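Local structure of B-agarase (Agarivorans gilvus, 5Z6P) at residues 73-78 with 642-647; 682-687 with 693-698. The protein hydrolyses agar polysaccharide as a family 50 glycoside hydrolase, probably cleaving beta-linked galactose units. One frame throughout, in Å; residues are numbered along the deposited sequence.

Contact 1: 73-78 with 642-647; sequences KHFYTS and YNYYKE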
ATOM      1  N   LYS A  73      14.819   7.860 -15.920  1.00 22.64           N
ATOM      2  CA  LYS A  73      14.871   6.875 -17.003  1.00 22.97           C
ATOM      3  C   LYS A  73      14.752   5.451 -16.470  1.00 20.63           C
ATOM      4  O   LYS A  73      13.945   4.667 -16.957  1.00 22.60           O
ATOM      5  CB  LYS A  73      16.162   7.011 -17.800  1.00 23.10           C
ATOM      6  CG  LYS A  73      16.251   6.038 -18.963  1.00 24.30           C
ATOM      7  CD  LYS A  73      17.568   6.176 -19.701  1.00 30.91           C
ATOM      8  CE  LYS A  73      17.725   5.086 -20.767  1.00 33.12           C
ATOM      9  NZ  LYS A  73      19.115   4.999 -21.290  1.00 32.61           N
ATOM     10  N   HIS A  74      15.556   5.149 -15.455  1.00 21.31           N
ATOM     11  CA  HIS A  74      15.710   3.793 -14.942  1.00 22.72           C
ATOM     12  C   HIS A  74      14.901   3.550 -13.680  1.00 22.00           C
ATOM     13  O   HIS A  74      14.964   4.337 -12.749  1.00 23.28           O
ATOM     14  CB  HIS A  74      17.182   3.504 -14.656  1.00 22.77           C
ATOM     15  CG  HIS A  74      18.056   3.586 -15.862  1.00 26.36           C
ATOM     16  ND1 HIS A  74      18.142   2.569 -16.790  1.00 23.92           N
ATOM     17  CD2 HIS A  74      18.876   4.568 -16.305  1.00 25.74           C
ATOM     18  CE1 HIS A  74      18.980   2.920 -17.746  1.00 26.17           C
ATOM     19  NE2 HIS A  74      19.439   4.130 -17.477  1.00 26.25           N
ATOM     20  N   PHE A  75      14.156   2.454 -13.638  1.00 21.99           N
ATOM     21  CA  PHE A  75      13.354   2.163 -12.460  1.00 20.38           C
ATOM     22  C   PHE A  75      14.211   1.883 -11.229  1.00 18.36           C
ATOM     23  O   PHE A  75      13.930   2.416 -10.181  1.00 20.36           O
ATOM     24  CB  PHE A  75      12.402   0.986 -12.694  1.00 20.03           C
ATOM     25  CG  PHE A  75      11.414   0.796 -11.583  1.00 16.00           C
ATOM     26  CD1 PHE A  75      10.222   1.477 -11.585  1.00 15.43           C
ATOM     27  CD2 PHE A  75      11.701  -0.039 -10.521  1.00 15.97           C
ATOM     28  CE1 PHE A  75       9.303   1.312 -10.553  1.00 17.27           C
ATOM     29  CE2 PHE A  75      10.801  -0.206  -9.485  1.00 20.90           C
ATOM     30  CZ  PHE A  75       9.600   0.477  -9.496  1.00 17.19           C
ATOM     31  N   TYR A  76      15.244   1.060 -11.353  1.00 20.66           N
ATOM     32  CA  TYR A  76      16.144   0.789 -10.225  1.00 21.53           C
ATOM     33  C   TYR A  76      17.498   1.486 -10.329  1.00 22.69           C
ATOM     34  O   TYR A  76      18.230   1.278 -11.279  1.00 20.78           O
ATOM     35  CB  TYR A  76      16.397  -0.713 -10.074  1.00 20.43           C
ATOM     36  CG  TYR A  76      15.165  -1.509  -9.744  1.00 23.00           C
ATOM     37  CD1 TYR A  76      14.614  -1.461  -8.473  1.00 20.15           C
ATOM     38  CD2 TYR A  76      14.553  -2.312 -10.704  1.00 23.73           C
ATOM     39  CE1 TYR A  76      13.486  -2.190  -8.154  1.00 26.18           C
ATOM     40  CE2 TYR A  76      13.416  -3.048 -10.396  1.00 25.22           C
ATOM     41  CZ  TYR A  76      12.888  -2.977  -9.117  1.00 26.26           C
ATOM     42  OH  TYR A  76      11.758  -3.692  -8.788  1.00 29.96           O
ATOM     43  N   THR A  77      17.833   2.300  -9.337  1.00 19.94           N
ATOM     44  CA  THR A  77      19.185   2.836  -9.219  1.00 19.23           C
ATOM     45  C   THR A  77      19.741   2.486  -7.857  1.00 19.52           C
ATOM     46  O   THR A  77      19.016   2.514  -6.867  1.00 18.91           O
ATOM     47  CB  THR A  77      19.238   4.361  -9.423  1.00 20.30           C
ATOM     48  OG1 THR A  77      18.702   5.044  -8.280  1.00 22.57           O
ATOM     49  CG2 THR A  77      18.471   4.748 -10.640  1.00 18.59           C
ATOM     50  N   SER A  78      21.023   2.147  -7.817  1.00 19.39           N
ATOM     51  CA  SER A  78      21.658   1.665  -6.596  1.00 20.87           C
ATOM     52  C   SER A  78      23.105   2.092  -6.449  1.00 18.42           C
ATOM     53  O   SER A  78      23.865   2.152  -7.409  1.00 20.53           O
ATOM     54  CB  SER A  78      21.611   0.133  -6.520  1.00 17.08           C
ATOM     55  OG  SER A  78      20.339  -0.369  -6.847  1.00 24.84           O
ATOM     56  N   TYR A 642      -4.915  -2.206 -10.425  1.00 12.36           N
ATOM     57  CA  TYR A 642      -3.596  -2.328  -9.810  1.00 13.02           C
ATOM     58  C   TYR A 642      -3.469  -1.378  -8.609  1.00 13.23           C
ATOM     59  O   TYR A 642      -4.017  -0.281  -8.644  1.00 10.05           O
ATOM     60  CB  TYR A 642      -2.478  -1.994 -10.811  1.00 13.38           C
ATOM     61  CG  TYR A 642      -2.567  -2.690 -12.155  1.00 14.78           C
ATOM     62  CD1 TYR A 642      -3.323  -2.154 -13.191  1.00 14.34           C
ATOM     63  CD2 TYR A 642      -1.866  -3.872 -12.391  1.00 11.42           C
ATOM     64  CE1 TYR A 642      -3.385  -2.793 -14.442  1.00 14.41           C
ATOM     65  CE2 TYR A 642      -1.919  -4.512 -13.612  1.00 14.26           C
ATOM     66  CZ  TYR A 642      -2.689  -3.972 -14.634  1.00 16.67           C
ATOM     67  OH  TYR A 642      -2.741  -4.618 -15.849  1.00 19.13           O
ATOM     68  N   ASN A 643      -2.746  -1.792  -7.570  1.00 11.90           N
ATOM     69  CA  ASN A 643      -2.340  -0.851  -6.513  1.00 13.56           C
ATOM     70  C   ASN A 643      -0.871  -0.518  -6.734  1.00 13.37           C
ATOM     71  O   ASN A 643      -0.091  -1.401  -7.027  1.00 13.46           O
ATOM     72  CB  ASN A 643      -2.561  -1.428  -5.107  1.00 15.08           C
ATOM     73  CG  ASN A 643      -4.028  -1.670  -4.784  1.00 12.14           C
ATOM     74  OD1 ASN A 643      -4.931  -1.132  -5.434  1.00 12.63           O
ATOM     75  ND2 ASN A 643      -4.267  -2.468  -3.761  1.00 13.90           N
ATOM     76  N   TYR A 644      -0.486   0.750  -6.619  1.00 12.09           N
ATOM     77  CA  TYR A 644       0.872   1.097  -6.999  1.00 11.93           C
ATOM     78  C   TYR A 644       1.435   2.257  -6.211  1.00 13.42           C
ATOM     79  O   TYR A 644       1.187   3.420  -6.510  1.00 11.01           O
ATOM     80  CB  TYR A 644       0.951   1.393  -8.496  1.00 10.58           C
ATOM     81  CG  TYR A 644       2.327   1.210  -9.067  1.00 13.12           C
ATOM     82  CD1 TYR A 644       2.911  -0.045  -9.115  1.00 14.95           C
ATOM     83  CD2 TYR A 644       3.054   2.293  -9.567  1.00 15.17           C
ATOM     84  CE1 TYR A 644       4.168  -0.224  -9.617  1.00 15.39           C
ATOM     85  CE2 TYR A 644       4.323   2.123 -10.084  1.00 14.53           C
ATOM     86  CZ  TYR A 644       4.869   0.858 -10.111  1.00 14.64           C
ATOM     87  OH  TYR A 644       6.123   0.649 -10.612  1.00 17.11           O
ATOM     88  N   TYR A 645       2.221   1.888  -5.208  1.00 14.79           N
ATOM     89  CA  TYR A 645       2.822   2.812  -4.265  1.00 12.03           C
ATOM     90  C   TYR A 645       4.222   3.176  -4.730  1.00 14.55           C
ATOM     91  O   TYR A 645       5.208   2.665  -4.216  1.00 18.87           O
ATOM     92  CB  TYR A 645       2.847   2.191  -2.876  1.00 13.44           C
ATOM     93  CG  TYR A 645       1.475   2.080  -2.235  1.00 13.76           C
ATOM     94  CD1 TYR A 645       0.881   3.187  -1.638  1.00 15.02           C
ATOM     95  CD2 TYR A 645       0.771   0.883  -2.234  1.00 12.76           C
ATOM     96  CE1 TYR A 645      -0.365   3.104  -1.036  1.00 13.43           C
ATOM     97  CE2 TYR A 645      -0.471   0.792  -1.651  1.00 12.87           C
ATOM     98  CZ  TYR A 645      -1.036   1.908  -1.040  1.00 15.02           C
ATOM     99  OH  TYR A 645      -2.270   1.830  -0.443  1.00 14.23           O
ATOM    100  N   LYS A 646       4.285   4.037  -5.745  1.00 14.10           N
ATOM    101  CA  LYS A 646       5.541   4.586  -6.232  1.00 16.54           C
ATOM    102  C   LYS A 646       5.263   6.050  -6.557  1.00 13.98           C
ATOM    103  O   LYS A 646       4.161   6.530  -6.326  1.00 14.64           O
ATOM    104  CB  LYS A 646       6.055   3.820  -7.462  1.00 15.96           C
ATOM    105  CG  LYS A 646       6.287   2.313  -7.256  1.00 11.98           C
ATOM    106  CD  LYS A 646       7.469   2.018  -6.353  1.00 16.78           C
ATOM    107  CE  LYS A 646       7.360   0.624  -5.731  1.00 13.33           C
ATOM    108  NZ  LYS A 646       8.338   0.410  -4.625  1.00 19.89           N
ATOM    109  N   GLU A 647       6.242   6.754  -7.102  1.00 14.61           N
ATOM    110  CA  GLU A 647       6.056   8.168  -7.376  1.00 15.86           C
ATOM    111  C   GLU A 647       5.126   8.408  -8.564  1.00 17.07           C
ATOM    112  O   GLU A 647       4.614   9.511  -8.734  1.00 19.68           O
ATOM    113  CB  GLU A 647       7.407   8.841  -7.590  1.00 16.52           C
ATOM    114  CG  GLU A 647       8.301   8.827  -6.347  1.00 15.80           C
ATOM    115  CD  GLU A 647       9.524   9.712  -6.471  1.00 17.09           C
ATOM    116  OE1 GLU A 647       9.560  10.563  -7.373  1.00 18.26           O
ATOM    117  OE2 GLU A 647      10.448   9.564  -5.649  1.00 20.30           O
TER

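Contact 2: 682-687 with 693-698; sequences GLVTAC and GQMFER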
ATOM      1  N   GLY A 682       5.109   6.482   5.682  1.00 19.63           N
ATOM      2  CA  GLY A 682       4.433   5.586   4.765  1.00 18.63           C
ATOM      3  C   GLY A 682       5.314   4.976   3.685  1.00 18.41           C
ATOM      4  O   GLY A 682       6.529   4.898   3.824  1.00 19.39           O
ATOM      5  N   LEU A 683       4.692   4.549   2.595  1.00 18.50           N
ATOM      6  CA  LEU A 683       5.385   3.721   1.603  1.00 17.26           C
ATOM      7  C   LEU A 683       6.200   4.563   0.613  1.00 16.45           C
ATOM      8  O   LEU A 683       7.267   4.163   0.157  1.00 16.13           O
ATOM      9  CB  LEU A 683       4.366   2.858   0.871  1.00 14.81           C
ATOM     10  CG  LEU A 683       3.611   1.878   1.774  1.00 16.72           C
ATOM     11  CD1 LEU A 683       2.565   1.089   0.984  1.00 14.73           C
ATOM     12  CD2 LEU A 683       4.583   0.940   2.452  1.00 18.53           C
ATOM     13  N   VAL A 684       5.662   5.726   0.281  1.00 13.63           N
ATOM     14  CA  VAL A 684       6.333   6.695  -0.569  1.00 14.74           C
ATOM     15  C   VAL A 684       6.315   8.035   0.171  1.00 14.34           C
ATOM     16  O   VAL A 684       5.272   8.459   0.655  1.00 14.94           O
ATOM     17  CB  VAL A 684       5.654   6.822  -1.928  1.00 13.91           C
ATOM     18  CG1 VAL A 684       6.471   7.713  -2.851  1.00 12.49           C
ATOM     19  CG2 VAL A 684       5.420   5.431  -2.548  1.00 13.82           C
ATOM     20  N   THR A 685       7.461   8.695   0.266  1.00 14.43           N
ATOM     21  CA  THR A 685       7.596   9.785   1.224  1.00 15.54           C
ATOM     22  C   THR A 685       8.025  11.135   0.643  1.00 16.61           C
ATOM     23  O   THR A 685       8.708  11.213  -0.375  1.00 17.57           O
ATOM     24  CB  THR A 685       8.588   9.398   2.345  1.00 14.84           C
ATOM     25  OG1 THR A 685       9.912   9.292   1.816  1.00 20.33           O
ATOM     26  CG2 THR A 685       8.208   8.080   2.956  1.00 16.85           C
ATOM     27  N   ALA A 686       7.590  12.195   1.322  1.00 14.50           N
ATOM     28  CA  ALA A 686       7.899  13.578   0.981  1.00 14.69           C
ATOM     29  C   ALA A 686       8.577  14.240   2.185  1.00 17.20           C
ATOM     30  O   ALA A 686       8.523  13.697   3.280  1.00 14.07           O
ATOM     31  CB  ALA A 686       6.639  14.320   0.602  1.00 15.56           C
ATOM     32  N   CYS A 687       9.193  15.410   1.995  1.00 17.45           N
ATOM     33  CA  CYS A 687       9.901  16.061   3.094  1.00 20.22           C
ATOM     34  C   CYS A 687       8.980  16.969   3.899  1.00 20.39           C
ATOM     35  O   CYS A 687       9.325  17.403   4.988  1.00 22.74           O
ATOM     36  CB  CYS A 687      11.102  16.875   2.584  1.00 22.04           C
ATOM     37  SG  CYS A 687      10.666  18.286   1.589  1.00 22.49           S
ATOM     38  N   GLY A 693       1.528  17.231  -1.519  1.00 16.26           N
ATOM     39  CA  GLY A 693       0.646  17.723  -2.547  1.00 16.11           C
ATOM     40  C   GLY A 693       1.348  17.755  -3.903  1.00 17.86           C
ATOM     41  O   GLY A 693       0.776  17.320  -4.886  1.00 19.23           O
ATOM     42  N   GLN A 694       2.585  18.240  -3.947  1.00 17.11           N
ATOM     43  CA  GLN A 694       3.357  18.231  -5.201  1.00 20.06           C
ATOM     44  C   GLN A 694       3.498  16.804  -5.745  1.00 17.92           C
ATOM     45  O   GLN A 694       3.323  16.554  -6.944  1.00 18.18           O
ATOM     46  CB  GLN A 694       4.748  18.848  -5.008  1.00 19.26           C
ATOM     47  CG  GLN A 694       4.775  20.379  -4.851  1.00 17.77           C
ATOM     48  CD  GLN A 694       6.108  20.899  -4.300  1.00 22.50           C
ATOM     49  OE1 GLN A 694       6.851  20.174  -3.643  1.00 25.37           O
ATOM     50  NE2 GLN A 694       6.404  22.164  -4.558  1.00 26.30           N
ATOM     51  N   MET A 695       3.809  15.865  -4.867  1.00 17.76           N
ATOM     52  CA  MET A 695       4.012  14.509  -5.337  1.00 15.26           C
ATOM     53  C   MET A 695       2.691  13.876  -5.754  1.00 15.62           C
ATOM     54  O   MET A 695       2.667  13.067  -6.672  1.00 16.54           O
ATOM     55  CB  MET A 695       4.730  13.677  -4.275  1.00 17.05           C
ATOM     56  CG  MET A 695       6.161  14.169  -4.052  1.00 17.82           C
ATOM     57  SD  MET A 695       7.092  13.250  -2.821  1.00 20.29           S
ATOM     58  CE  MET A 695       7.447  11.741  -3.740  1.00 16.51           C
ATOM     59  N   PHE A 696       1.598  14.250  -5.091  1.00 15.21           N
ATOM     60  CA  PHE A 696       0.272  13.791  -5.489  1.00 16.43           C
ATOM     61  C   PHE A 696       0.019  14.202  -6.944  1.00 19.89           C
ATOM     62  O   PHE A 696      -0.426  13.398  -7.768  1.00 16.45           O
ATOM     63  CB  PHE A 696      -0.814  14.367  -4.577  1.00 13.87           C
ATOM     64  CG  PHE A 696      -2.221  14.020  -4.998  1.00 16.61           C
ATOM     65  CD1 PHE A 696      -2.889  14.785  -5.950  1.00 14.48           C
ATOM     66  CD2 PHE A 696      -2.883  12.940  -4.425  1.00 13.44           C
ATOM     67  CE1 PHE A 696      -4.174  14.471  -6.342  1.00 16.27           C
ATOM     68  CE2 PHE A 696      -4.177  12.612  -4.809  1.00 13.21           C
ATOM     69  CZ  PHE A 696      -4.826  13.377  -5.780  1.00 14.64           C
ATOM     70  N   GLU A 697       0.322  15.457  -7.249  1.00 15.19           N
ATOM     71  CA  GLU A 697       0.078  15.976  -8.581  1.00 16.77           C
ATOM     72  C   GLU A 697       0.944  15.264  -9.605  1.00 16.14           C
ATOM     73  O   GLU A 697       0.454  14.882 -10.656  1.00 18.69           O
ATOM     74  CB  GLU A 697       0.327  17.492  -8.638  1.00 16.27           C
ATOM     75  CG  GLU A 697       0.065  18.075  -9.993  1.00 19.08           C
ATOM     76  CD  GLU A 697      -0.118  19.579  -9.965  1.00 24.08           C
ATOM     77  OE1 GLU A 697       0.421  20.229  -9.051  1.00 23.02           O
ATOM     78  OE2 GLU A 697      -0.817  20.093 -10.859  1.00 27.01           O
ATOM     79  N   ARG A 698       2.222  15.081  -9.295  1.00 15.71           N
ATOM     80  CA  ARG A 698       3.135  14.408 -10.204  1.00 17.27           C
ATOM     81  C   ARG A 698       2.665  12.980 -10.512  1.00 15.79           C
ATOM     82  O   ARG A 698       2.696  12.541 -11.661  1.00 16.39           O
ATOM     83  CB  ARG A 698       4.549  14.381  -9.633  1.00 15.50           C
ATOM     84  CG  ARG A 698       5.325  15.693  -9.780  1.00 18.78           C
ATOM     85  CD  ARG A 698       6.773  15.510  -9.305  1.00 18.87           C
ATOM     86  NE  ARG A 698       7.136  16.549  -8.356  1.00 28.23           N
ATOM     87  CZ  ARG A 698       7.810  16.344  -7.236  1.00 21.69           C
ATOM     88  NH1 ARG A 698       8.227  15.130  -6.909  1.00 27.51           N
ATOM     89  NH2 ARG A 698       8.069  17.361  -6.446  1.00 29.01           N
TER

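Contact 1: 73-78 with 642-647
Phe-75 and Tyr-644 advance on each other from opposite directions, and the phenol oxygen arrives first: Tyr-644 OH lies 3.2 Å from Phe-75 CE1 and 3.7 Å from Phe-75 CZ. The approach is oblique to both rings, so the pair is a plain van der Waals contact and not a stack. In both residues CG lies opposite the backbone N (chi1 -171° in Phe-75, -157° in Tyr-644); Phe-75 points at its partner from CB onward, whereas Tyr-644 gets there with its phenol end. The backbones come no closer than 10.3 Å, between the CA atoms of Phe-75 and Lys-646. This is an interdomain junction. Phe-75 sits in the turn entering strand 76-81 of the carbohydrate-binding-module-like domain, whereas Tyr-644 and Lys-646 follow strand 640-643, parallel to strand 664-668, in what is probably the (beta/alpha)8 barrel expected of this family. Lys-646 crosses Phe-75 at about a right angle and offers only methylene carbon, with its CD 4.1 Å from Phe-75 CZ. A bend at chi2 (-70°) accompanies the placing of Lys-646 CG 3.4 Å above one face of the Tyr-644 ring, toward its rim, while NZ is hydrogen-bonded to His-193. On the other segment, Phe-75 CD2 rests 3.3 Å above the centre of the Tyr-76 ring. Trp-654 meets the Tyr-644 ring in an edge-to-face arrangement.

Contact 2: 682-687 with 693-698
Met-695 reaches from helix 689-704 into the loop that precedes it and supplies the helix side of every close approach. Its sulfur and terminal methyl share the work: SD lies 3.6 Å from Ala-686 CB and equally 3.6 Å from Thr-685 O. With chi2 fully extended, the chain projects straight from the helix, and the turn at chi3 (75°) then swings the terminal methyl along the loop, where CE packs 3.6 Å from Thr-685 O and a looser 4.2 Å from Val-684 CG1. The loop presents alternate residues to it. The CB atoms of Val-684 and Ala-686 point toward the helix, whereas that of Thr-685 points away, and its OG1 is hydrogen-bonded to Asn-128. Gln-110, on strand 109-117, is hydrogen-bonded to Thr-685 N and Leu-683 O. Topologically this is the beta-alpha-beta crossover from strand 664-668 through helix 689-704 to the neighbouring parallel strand 709-714, with the loop folded back on the helix. Away from the buried methionine the contact thins out. The side chain of partly exposed Cys-687 comes no nearer than 6.7 Å to the helix segment, and partly exposed Gln-694, Glu-697 and Arg-698 make no contact with the loop; Glu-697 instead forms a salt bridge with Arg-753. Because the pairing consists of thioether against methyl groups and a peptide oxygen, with no hydrogen bond between the segments, it depends on shape and burial, while several backbone groups of the loop bond to other partners, Val-684 and Ala-686 to Gly-672 among them.

Overall arrangement
Both contacts are buried and adjoin, their centres about 13 Å apart, yet they join different levels of the fold. Contact 1 is a long-range meeting of two domains, whose segments are separated by over five hundred residues; contact 2 is local, a loop against the helix it leads into. Aromatic rings and a lysine methylene chain serve the first, a flexible thioether the second, and neither uses a hydrogen bond between its segments. The residues after strand 640-643 connect them: Tyr-645 O packs 3.2 Å from Val-684 CG2, and Glu-647 CD lies 4.0 Å from Met-695 CE. Segment 642-647 thus faces the carbohydrate-binding-module-like domain through contact 1 and touches both segments of contact 2.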